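Local atomic coordinates of putative protease (Parabacteroides distasonis ATCC 8503, PDB entry 3KD4), a protein that is a putative exported protease whose activity is unconfirmed, combining a DUF3857 and a DUF3858 domain of unknown function. Residues V72-P75 with D76-V80; E169-G173 with I174-H178; D253-L256 with N257-T261; Y340-A343 with S344-N348. All coordinates share one frame; numbering follows the deposited sequence.

Contact 1: V72-P75 with D76-V80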
loop_
_atom_site.group_PDB
_atom_site.type_symbol
_atom_site.label_atom_id
_atom_site.label_comp_id
_atom_site.label_asym_id
_atom_site.label_seq_id
_atom_site.Cartn_x
_atom_site.Cartn_y
_atom_site.Cartn_z
ATOM N N VAL A 72 27.278 18.508 18.378
ATOM C CA VAL A 72 26.360 18.318 19.490
ATOM C C VAL A 72 25.949 16.849 19.523
ATOM O O VAL A 72 25.131 16.371 18.705
ATOM C CB VAL A 72 25.117 19.250 19.386
ATOM C CG1 VAL A 72 24.227 19.130 20.645
ATOM C CG2 VAL A 72 25.532 20.716 19.168
ATOM N N LYS A 73 26.543 16.125 20.470
ATOM C CA LYS A 73 26.316 14.701 20.634
ATOM C C LYS A 73 24.922 14.482 21.239
ATOM O O LYS A 73 24.558 15.135 22.160
ATOM C CB LYS A 73 27.410 14.119 21.555
ATOM C CG LYS A 73 27.302 12.618 21.858
ATOM C CD LYS A 73 28.468 12.174 22.756
ATOM C CE LYS A 73 28.609 10.685 22.931
ATOM N NZ LYS A 73 29.979 10.316 23.587
ATOM N N THR A 74 24.162 13.538 20.723
ATOM C CA THR A 74 22.862 13.242 21.246
ATOM C C THR A 74 22.975 12.724 22.681
ATOM O O THR A 74 23.677 11.725 22.915
ATOM C CB THR A 74 22.140 12.206 20.358
ATOM O OG1 THR A 74 22.249 12.623 18.994
ATOM C CG2 THR A 74 20.637 12.072 20.727
ATOM N N PRO A 75 22.322 13.408 23.652
ATOM C CA PRO A 75 22.434 12.957 25.038
ATOM C C PRO A 75 21.580 11.729 25.252
ATOM O O PRO A 75 20.670 11.458 24.452
ATOM C CB PRO A 75 21.893 14.151 25.849
ATOM C CG PRO A 75 20.837 14.748 24.966
ATOM C CD PRO A 75 21.421 14.569 23.521
ATOM N N ASP A 76 21.907 10.966 26.293
ATOM C CA ASP A 76 21.169 9.740 26.617
ATOM C C ASP A 76 19.665 9.958 26.733
ATOM O O ASP A 76 18.883 9.148 26.256
ATOM C CB ASP A 76 21.688 9.155 27.919
ATOM C CG ASP A 76 23.086 8.504 27.766
ATOM O OD1 ASP A 76 23.615 8.347 26.634
ATOM O OD2 ASP A 76 23.656 8.142 28.806
ATOM N N ASN A 77 19.257 11.062 27.341
ATOM C CA ASN A 77 17.830 11.310 27.546
ATOM C C ASN A 77 17.069 11.712 26.270
ATOM O O ASN A 77 15.877 11.890 26.313
ATOM C CB ASN A 77 17.613 12.316 28.681
ATOM C CG ASN A 77 18.205 13.666 28.383
ATOM O OD1 ASN A 77 18.493 14.001 27.228
ATOM N ND2 ASN A 77 18.379 14.481 29.439
ATOM N N ALA A 78 17.768 11.802 25.133
ATOM C CA ALA A 78 17.138 12.038 23.836
ATOM C C ALA A 78 16.879 10.710 23.090
ATOM O O ALA A 78 16.392 10.728 21.968
ATOM C CB ALA A 78 17.990 12.998 23.012
ATOM N N PHE A 79 17.200 9.569 23.713
ATOM C CA PHE A 79 16.845 8.255 23.168
ATOM C C PHE A 79 15.651 7.691 23.934
ATOM O O PHE A 79 15.779 7.409 25.136
ATOM C CB PHE A 79 18.033 7.259 23.236
ATOM C CG PHE A 79 19.230 7.658 22.401
ATOM C CD1 PHE A 79 20.171 8.547 22.896
ATOM C CD2 PHE A 79 19.423 7.128 21.147
ATOM C CE1 PHE A 79 21.314 8.908 22.137
ATOM C CE2 PHE A 79 20.523 7.492 20.378
ATOM C CZ PHE A 79 21.481 8.382 20.885
ATOM N N VAL A 80 14.491 7.559 23.284
ATOM C CA VAL A 80 13.309 7.089 23.974
ATOM C C VAL A 80 12.765 5.874 23.269
ATOM O O VAL A 80 12.477 5.932 22.088
ATOM C CB VAL A 80 12.205 8.165 24.073
ATOM C CG1 VAL A 80 11.031 7.648 24.948
ATOM C CG2 VAL A 80 12.791 9.463 24.622
HETATM O O HOH W 1 24.654 10.018 24.736
#
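The methyl group of Thr74 is wedged between Ala78 and Phe79 in a short 3-10 turn that carries the chain from strand 71-73 of the eight-stranded sheet to strand 79-82 of a smaller antiparallel one. Thr74 CG2 lies 3.6 Å from Ala78 CB and marginally nearer the aromatic ring, with Thr74 CG2 to Phe79 CE1 at 3.5 Å. The two side chains cross at about a right angle, and the methyl comes to the ring obliquely. Thr74 holds CG2 opposite its own backbone N (OG1 chi1 -48°), and this sends the methyl into the turn while OG1 points elsewhere, to a hydrogen bond with Ser62.

Pro75 contributes both its carbonyl and its ring. Pro75 O receives the backbone N of Ala78 at 3.0 Å, a bond spanning three residues as in a 3-10 turn. Pro75 O also sits at the edge of the Phe79 ring, near its plane, 3.3 Å from Phe79 CD1. On the proline ring itself, CG rests against the amide oxygen of Asn77, and CD against Ala78 CB.

Farther out, Phe79 N bonds to Asp76 O, giving the turn a second backbone link. Ala78 pairs through its backbone with Val102, and the ring of Phe79 packs on Met99 and Val101 of strand 97-102, fixing the exit of the turn on the smaller sheet. One water donates twice, 2.7 Å to Thr74 O and 2.7 Å to Asp76 OD1, bridging the backbone before the proline to the carboxylate after it.

Contact 2: E169-G173 with I174-H178. With PO4 (phosphate ion), chain D.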
loop_
_atom_site.group_PDB
_atom_site.type_symbol
_atom_site.label_atom_id
_atom_site.label_comp_id
_atom_site.label_asym_id
_atom_site.label_seq_id
_atom_site.Cartn_x
_atom_site.Cartn_y
_atom_site.Cartn_z
ATOM N N GLU A 169 32.841 -8.032 -5.129
ATOM C CA GLU A 169 34.106 -8.047 -4.446
ATOM C C GLU A 169 34.074 -9.229 -3.483
ATOM O O GLU A 169 33.204 -9.298 -2.615
ATOM C CB GLU A 169 34.241 -6.742 -3.688
ATOM C CG GLU A 169 35.470 -6.581 -2.875
ATOM C CD GLU A 169 35.529 -5.213 -2.250
ATOM O OE1 GLU A 169 34.636 -4.397 -2.587
ATOM O OE2 GLU A 169 36.436 -4.944 -1.427
ATOM N N SER A 170 34.957 -10.190 -3.662
ATOM C CA SER A 170 35.075 -11.233 -2.689
ATOM C C SER A 170 36.317 -11.059 -1.843
ATOM O O SER A 170 37.355 -10.522 -2.294
ATOM C CB SER A 170 35.003 -12.608 -3.326
ATOM O OG SER A 170 36.125 -12.862 -4.138
ATOM N N HIS A 171 36.198 -11.506 -0.601
ATOM C CA HIS A 171 37.292 -11.420 0.359
ATOM C C HIS A 171 36.966 -12.316 1.539
ATOM O O HIS A 171 35.814 -12.405 1.953
ATOM C CB HIS A 171 37.465 -9.960 0.846
ATOM C CG HIS A 171 36.320 -9.476 1.677
ATOM N ND1 HIS A 171 36.315 -9.573 3.054
ATOM C CD2 HIS A 171 35.106 -8.978 1.322
ATOM C CE1 HIS A 171 35.145 -9.151 3.509
ATOM N NE2 HIS A 171 34.404 -8.757 2.483
ATOM N N ASP A 172 37.982 -13.001 2.048
ATOM C CA ASP A 172 37.896 -13.680 3.335
ATOM C C ASP A 172 36.747 -14.689 3.425
ATOM O O ASP A 172 36.171 -14.856 4.486
ATOM C CB ASP A 172 37.796 -12.618 4.443
ATOM C CG ASP A 172 38.930 -11.591 4.366
ATOM O OD1 ASP A 172 40.122 -11.982 4.626
ATOM O OD2 ASP A 172 38.643 -10.412 3.991
ATOM N N GLY A 173 36.453 -15.373 2.323
ATOM C CA GLY A 173 35.345 -16.348 2.246
ATOM C C GLY A 173 33.960 -15.695 2.158
ATOM O O GLY A 173 32.951 -16.352 2.355
ATOM N N ILE A 174 33.918 -14.384 1.908
ATOM C CA ILE A 174 32.678 -13.616 1.829
ATOM C C ILE A 174 32.527 -13.058 0.420
ATOM O O ILE A 174 33.474 -12.591 -0.207
ATOM C CB ILE A 174 32.650 -12.443 2.840
ATOM C CG1 ILE A 174 32.710 -12.954 4.286
ATOM C CG2 ILE A 174 31.395 -11.528 2.635
ATOM C CD1 ILE A 174 33.301 -11.939 5.245
ATOM N N LYS A 175 31.301 -13.107 -0.067
ATOM C CA LYS A 175 30.950 -12.575 -1.352
ATOM C C LYS A 175 30.193 -11.252 -1.072
ATOM O O LYS A 175 29.221 -11.230 -0.308
ATOM C CB LYS A 175 30.094 -13.633 -2.058
ATOM C CG LYS A 175 29.174 -13.155 -3.094
ATOM C CD LYS A 175 28.643 -14.318 -3.954
ATOM C CE LYS A 175 27.606 -15.190 -3.234
ATOM N NZ LYS A 175 27.139 -16.289 -4.133
ATOM N N GLU A 176 30.681 -10.158 -1.645
ATOM C CA GLU A 176 30.083 -8.856 -1.434
ATOM C C GLU A 176 29.735 -8.188 -2.757
ATOM O O GLU A 176 30.472 -8.302 -3.739
ATOM C CB GLU A 176 31.034 -7.961 -0.650
ATOM C CG GLU A 176 30.465 -6.592 -0.398
ATOM C CD GLU A 176 31.416 -5.733 0.357
ATOM O OE1 GLU A 176 32.444 -6.272 0.826
ATOM O OE2 GLU A 176 31.131 -4.517 0.480
ATOM N N VAL A 177 28.592 -7.500 -2.787
ATOM C CA VAL A 177 28.222 -6.728 -3.938
ATOM C C VAL A 177 27.792 -5.348 -3.442
ATOM O O VAL A 177 27.137 -5.227 -2.390
ATOM C CB VAL A 177 27.120 -7.426 -4.768
ATOM C CG1 VAL A 177 25.907 -7.734 -3.923
ATOM C CG2 VAL A 177 26.720 -6.603 -5.957
ATOM N N HIS A 178 28.196 -4.322 -4.167
ATOM C CA HIS A 178 27.855 -2.984 -3.781
ATOM C C HIS A 178 27.500 -2.118 -4.963
ATOM O O HIS A 178 27.907 -2.404 -6.094
ATOM C CB HIS A 178 28.941 -2.329 -2.900
ATOM C CG HIS A 178 30.283 -2.182 -3.545
ATOM N ND1 HIS A 178 31.278 -3.135 -3.444
ATOM C CD2 HIS A 178 30.818 -1.159 -4.259
ATOM C CE1 HIS A 178 32.358 -2.711 -4.079
ATOM N NE2 HIS A 178 32.104 -1.524 -4.595
HETATM P P PO4 D . 30.328 -18.092 -4.833
HETATM O O1 PO4 D . 31.393 -17.450 -3.977
HETATM O O2 PO4 D . 29.071 -18.185 -3.998
HETATM O O3 PO4 D . 30.077 -17.236 -6.051
HETATM O O4 PO4 D . 30.787 -19.459 -5.264
HETATM O O HOH W 2 32.025 -7.782 2.989
#
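His171 and Ile174 lie side by side and point the same way, closing a beta hairpin whose two strands, 167-171 and 174-184, join through a type I' turn. Ile174 CB sits over one face of the imidazole, offset toward its rim, and Ile174 CD1 reaches the ring at His171 CE1, 3.8 Å away. The imidazole is turned so that its edge meets polar partners: His171 ND1 donates to Asp172 OD2 at 2.6 Å, almost exactly in the ring plane and on the anti lone pair of the carboxylate. With CG set between the backbone N and carbonyl carbon (chi1 68°), the ring stands over the isoleucine while remaining beside its aspartate.

At the other ring nitrogen, a water hydrogen-bonded to His171 NE2 also donates to Glu176 OE1; since Glu176 was modelled in two conformers, that second link is doubtful. In the same conformer Glu176 OE2 is hydrogen-bonded to Ser146 OG. Glu169, on the same face of the sheet, sends an extended chain toward His178. Glu169 OE1 approaches the ring edge, 3.2 Å from His178 CE1, with the carboxylate and imidazole planes 72° apart.

Beneath these groups, two antiparallel hydrogen-bonded pairs hold the register, Glu169 with Glu176 and His171 with Ile174, each joined by two backbone hydrogen bonds. Asp172 and Gly173 both take positive phi, as this turn requires. Lys175 leaves from the opposite face and bends at chi3; its NZ bonds to Thr153 O and to a phosphate, probably from the crystallisation liquor, with Lys175 NZ to phosphate O2 at 2.7 Å.

Contact 3: D253-L256 with N257-T261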
loop_
_atom_site.group_PDB
_atom_site.type_symbol
_atom_site.label_atom_id
_atom_site.label_comp_id
_atom_site.label_asym_id
_atom_site.label_seq_id
_atom_site.Cartn_x
_atom_site.Cartn_y
_atom_site.Cartn_z
ATOM N N ASP A 253 -17.200 -14.308 6.413
ATOM C CA ASP A 253 -17.913 -13.402 7.312
ATOM C C ASP A 253 -17.560 -13.687 8.750
ATOM O O ASP A 253 -17.395 -12.759 9.534
ATOM C CB ASP A 253 -19.424 -13.518 7.123
ATOM C CG ASP A 253 -19.883 -12.948 5.783
ATOM O OD1 ASP A 253 -19.102 -12.199 5.155
ATOM O OD2 ASP A 253 -21.010 -13.262 5.355
ATOM N N HIS A 254 -17.443 -14.961 9.118
ATOM C CA HIS A 254 -17.006 -15.256 10.476
ATOM C C HIS A 254 -15.669 -14.595 10.802
ATOM O O HIS A 254 -15.515 -14.010 11.873
ATOM C CB HIS A 254 -16.872 -16.731 10.750
ATOM C CG HIS A 254 -16.555 -17.013 12.184
ATOM N ND1 HIS A 254 -17.526 -17.025 13.165
ATOM C CD2 HIS A 254 -15.372 -17.223 12.814
ATOM C CE1 HIS A 254 -16.954 -17.259 14.335
ATOM N NE2 HIS A 254 -15.650 -17.394 14.147
ATOM N N ILE A 255 -14.715 -14.687 9.870
ATOM C CA ILE A 255 -13.415 -14.108 10.086
ATOM C C ILE A 255 -13.465 -12.592 10.100
ATOM O O ILE A 255 -12.933 -11.968 11.014
ATOM C CB ILE A 255 -12.328 -14.652 9.101
ATOM C CG1 ILE A 255 -12.019 -16.104 9.463
ATOM C CG2 ILE A 255 -11.060 -13.822 9.245
ATOM C CD1 ILE A 255 -11.502 -16.994 8.348
ATOM N N LEU A 256 -14.128 -12.007 9.119
ATOM C CA LEU A 256 -14.286 -10.550 9.058
ATOM C C LEU A 256 -14.960 -10.006 10.310
ATOM O O LEU A 256 -14.579 -8.958 10.801
ATOM C CB LEU A 256 -15.158 -10.138 7.865
ATOM C CG LEU A 256 -14.630 -10.215 6.430
ATOM C CD1 LEU A 256 -15.808 -9.897 5.450
ATOM C CD2 LEU A 256 -13.475 -9.256 6.232
ATOM N N ASN A 257 -15.963 -10.708 10.817
ATOM C CA ASN A 257 -16.719 -10.211 11.964
ATOM C C ASN A 257 -16.040 -10.420 13.290
ATOM O O ASN A 257 -16.402 -9.785 14.245
ATOM C CB ASN A 257 -18.110 -10.866 12.026
ATOM C CG ASN A 257 -19.015 -10.400 10.908
ATOM O OD1 ASN A 257 -18.785 -9.342 10.317
ATOM N ND2 ASN A 257 -20.034 -11.199 10.585
ATOM N N ASN A 258 -15.066 -11.313 13.361
ATOM C CA ASN A 258 -14.519 -11.707 14.644
ATOM C C ASN A 258 -13.032 -11.479 14.837
ATOM O O ASN A 258 -12.545 -11.634 15.937
ATOM C CB ASN A 258 -14.902 -13.165 14.904
ATOM C CG ASN A 258 -16.389 -13.315 15.151
ATOM O OD1 ASN A 258 -16.845 -13.014 16.228
ATOM N ND2 ASN A 258 -17.148 -13.718 14.149
ATOM N N LEU A 259 -12.306 -11.111 13.794
ATOM C CA LEU A 259 -10.868 -10.871 13.916
ATOM C C LEU A 259 -10.576 -9.474 13.447
ATOM O O LEU A 259 -11.053 -9.050 12.396
ATOM C CB LEU A 259 -10.057 -11.853 13.073
ATOM C CG LEU A 259 -9.752 -13.208 13.729
ATOM C CD1 LEU A 259 -10.855 -14.249 13.430
ATOM C CD2 LEU A 259 -8.401 -13.722 13.262
ATOM N N SER A 260 -9.806 -8.737 14.231
ATOM C CA SER A 260 -9.333 -7.458 13.764
ATOM C C SER A 260 -7.926 -7.659 13.178
ATOM O O SER A 260 -7.215 -8.604 13.558
ATOM C CB SER A 260 -9.342 -6.462 14.895
ATOM O OG SER A 260 -8.405 -6.863 15.858
ATOM N N THR A 261 -7.548 -6.804 12.229
ATOM C CA THR A 261 -6.262 -6.943 11.570
ATOM C C THR A 261 -5.219 -6.103 12.266
ATOM O O THR A 261 -5.402 -4.929 12.445
ATOM C CB THR A 261 -6.285 -6.522 10.123
ATOM O OG1 THR A 261 -7.346 -7.206 9.487
ATOM C CG2 THR A 261 -4.945 -6.927 9.419
#
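His254 and Asn258, one helical turn apart, meet both by a polar bond and by flat packing. The polar part is a side-chain to backbone hydrogen bond: Asn258 ND2 donates to His254 O at 2.8 Å, in the carbonyl plane and on a lone pair, with the acceptor also nearly in the plane of the amide. Asn258 sets CG opposite its carbonyl carbon (chi1 -69°), which turns the amide back along the helix toward this oxygen.

The flat packing uses the same nitrogen. Asn258 ND2 lies 3.4 Å above the imidazole plane of His254, toward the rim, and the amide is inclined to the ring by 29°. His254 is in turn held by an edge-to-face contact with Phe233. With an alanine in place of His254, Asn258 could still reach the backbone oxygen, but its amide would probably lose the surface it lies against and be freer to turn, while Phe233 would be left without its aromatic mate.

Backbone bonds form the third group. Asn257 N reaches Asp253 O in the regular alpha-helical manner, and Leu259 N does the same with Ile255 O at 3.0 Å. Ile255 O also accepts Asn258 N, at 3.2 Å, so two amides converge on one acceptor.

Apolar contact is lighter: Ile255 CG2 and Leu259 CD1 are 4.2 Å apart, and both side chains pack on helix 287-300, Ile255 against Leu294 and Met297, Leu259 against Leu293. Paired donors on one carbonyl, followed by Leu259 leaving helical geometry, mark the C-terminal end of helix 244-258, where the chain straightens into strand 260-261.

Contact 4: Y340-A343 with S344-N348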
loop_
_atom_site.group_PDB
_atom_site.type_symbol
_atom_site.label_atom_id
_atom_site.label_comp_id
_atom_site.label_asym_id
_atom_site.label_seq_id
_atom_site.Cartn_x
_atom_site.Cartn_y
_atom_site.Cartn_z
ATOM N N TYR A 340 -11.273 -14.388 -5.464
ATOM C CA TYR A 340 -10.185 -13.906 -4.623
ATOM C C TYR A 340 -10.711 -13.148 -3.409
ATOM O O TYR A 340 -11.605 -12.330 -3.544
ATOM C CB TYR A 340 -9.245 -13.024 -5.438
ATOM C CG TYR A 340 -8.771 -13.745 -6.685
ATOM C CD1 TYR A 340 -8.034 -14.924 -6.582
ATOM C CD2 TYR A 340 -9.087 -13.276 -7.963
ATOM C CE1 TYR A 340 -7.591 -15.614 -7.721
ATOM C CE2 TYR A 340 -8.636 -13.948 -9.113
ATOM C CZ TYR A 340 -7.890 -15.126 -8.965
ATOM O OH TYR A 340 -7.503 -15.830 -10.052
ATOM N N LEU A 341 -10.161 -13.466 -2.237
ATOM C CA LEU A 341 -10.537 -12.803 -0.997
ATOM C C LEU A 341 -9.346 -11.984 -0.509
ATOM O O LEU A 341 -8.249 -12.520 -0.301
ATOM C CB LEU A 341 -10.965 -13.838 0.054
ATOM C CG LEU A 341 -11.817 -15.020 -0.414
ATOM C CD1 LEU A 341 -12.411 -15.760 0.783
ATOM C CD2 LEU A 341 -12.925 -14.570 -1.357
ATOM N N SER A 342 -9.571 -10.680 -0.339
ATOM C CA SER A 342 -8.566 -9.699 0.081
ATOM C C SER A 342 -9.291 -8.417 0.533
ATOM O O SER A 342 -10.497 -8.235 0.283
ATOM C CB SER A 342 -7.598 -9.350 -1.054
ATOM O OG SER A 342 -8.305 -9.031 -2.238
ATOM N N ALA A 343 -8.547 -7.531 1.178
ATOM C CA ALA A 343 -9.138 -6.327 1.760
ATOM C C ALA A 343 -9.667 -5.484 0.607
ATOM O O ALA A 343 -10.789 -5.009 0.655
ATOM C CB ALA A 343 -8.072 -5.572 2.583
ATOM N N SER A 344 -8.883 -5.381 -0.460
ATOM C CA SER A 344 -9.306 -4.733 -1.677
ATOM C C SER A 344 -9.279 -5.725 -2.848
ATOM O O SER A 344 -8.386 -6.562 -2.929
ATOM C CB SER A 344 -8.362 -3.568 -1.968
ATOM O OG SER A 344 -8.715 -3.004 -3.214
ATOM N N PRO A 345 -10.236 -5.626 -3.778
ATOM C CA PRO A 345 -10.290 -6.678 -4.819
ATOM C C PRO A 345 -9.035 -6.735 -5.670
ATOM O O PRO A 345 -8.578 -5.686 -6.151
ATOM C CB PRO A 345 -11.477 -6.259 -5.688
ATOM C CG PRO A 345 -12.351 -5.458 -4.769
ATOM C CD PRO A 345 -11.420 -4.748 -3.820
ATOM N N LEU A 346 -8.496 -7.942 -5.875
ATOM C CA LEU A 346 -7.311 -8.077 -6.732
ATOM C C LEU A 346 -7.576 -7.589 -8.138
ATOM O O LEU A 346 -6.671 -7.085 -8.790
ATOM C CB LEU A 346 -6.805 -9.523 -6.798
ATOM C CG LEU A 346 -6.135 -10.104 -5.570
ATOM C CD1 LEU A 346 -5.682 -11.542 -5.904
ATOM C CD2 LEU A 346 -4.943 -9.276 -5.126
ATOM N N THR A 347 -8.820 -7.694 -8.587
ATOM C CA THR A 347 -9.198 -7.261 -9.932
ATOM C C THR A 347 -9.262 -5.720 -10.095
ATOM O O THR A 347 -9.444 -5.221 -11.213
ATOM C CB THR A 347 -10.531 -7.910 -10.341
ATOM O OG1 THR A 347 -11.543 -7.573 -9.369
ATOM C CG2 THR A 347 -10.369 -9.455 -10.432
ATOM N N ASN A 348 -9.085 -4.961 -9.010
ATOM C CA ASN A 348 -8.973 -3.502 -9.143
ATOM C C ASN A 348 -7.697 -3.109 -9.849
ATOM O O ASN A 348 -7.701 -2.296 -10.763
ATOM C CB ASN A 348 -9.071 -2.779 -7.791
ATOM C CG ASN A 348 -10.470 -2.724 -7.261
ATOM O OD1 ASN A 348 -11.388 -3.350 -7.792
ATOM N ND2 ASN A 348 -10.654 -1.949 -6.216
#
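Ser344 meets the preceding residues through its backbone oxygen, Ser344 O, which accepts a hydrogen bond from Ser342 OG at 2.6 Å. The hydroxyl comes from above, 48° out of the carbonyl plane. Ser342 places OG between its backbone N and carbonyl carbon (chi1 49°), and in that position the hydroxyl faces across the bend. Replacing Ser342 by an alanine would remove the hydroxyl, probably depriving the Ser344 carbonyl of this donor and giving the bend more freedom to shift.

Pro345 follows, its CA passing 4.0 Å from Ser342 OG. Its carbonyl looks ahead, and Pro345 O takes the backbone N of Asn348 at 3.0 Å, starting the short, weakly bonded helical turn.

Leu346 is the apolar member. Its CD1 branch lies 3.9 Å from Tyr340 CG and equally near Tyr340 CB, touching the base of the aromatic side chain well short of its hydroxyl. The two side chains cross at about a right angle. Leu346 also rests on Leu308, Val310 and Ala329, while Tyr340 touches Leu308 and Lys331, so both cover neighbouring strands of one sheet.

Thr347 continues onto Ile365 and pairs through its backbone with Thr368, and Asn348 reaches Ser421. The whole is a strand-to-helix connection: outermost strand 337-341 of a five-stranded antiparallel sheet bends through a loop closed by the Ser342 OG to Ser344 O hydrogen bond into helix 346-349, whose leucine folds back over the sheet.

How the contacts relate
None of the four is a deep core contact; contact 1 is partly buried, whereas contacts 2, 3 and 4 lie at the surface. Contacts 1 and 2 fall within the DUF3857 range and involve the two outermost strands of the same eight-stranded sheet, yet their centres are 36 Å apart. One leaves that sheet through a turn packed on a methyl, a proline and an aromatic ring, with a bridging water; the other ends it in a hairpin rich in charged and imidazole groups. Contacts 3 and 4, with centres 16 Å apart, share a neighbour instead: Ile255 and Leu341 both pack on Leu294 of helix 287-300. A helix terminus relies there on amide bonding, and a strand exit on a hydroxyl and a leucine.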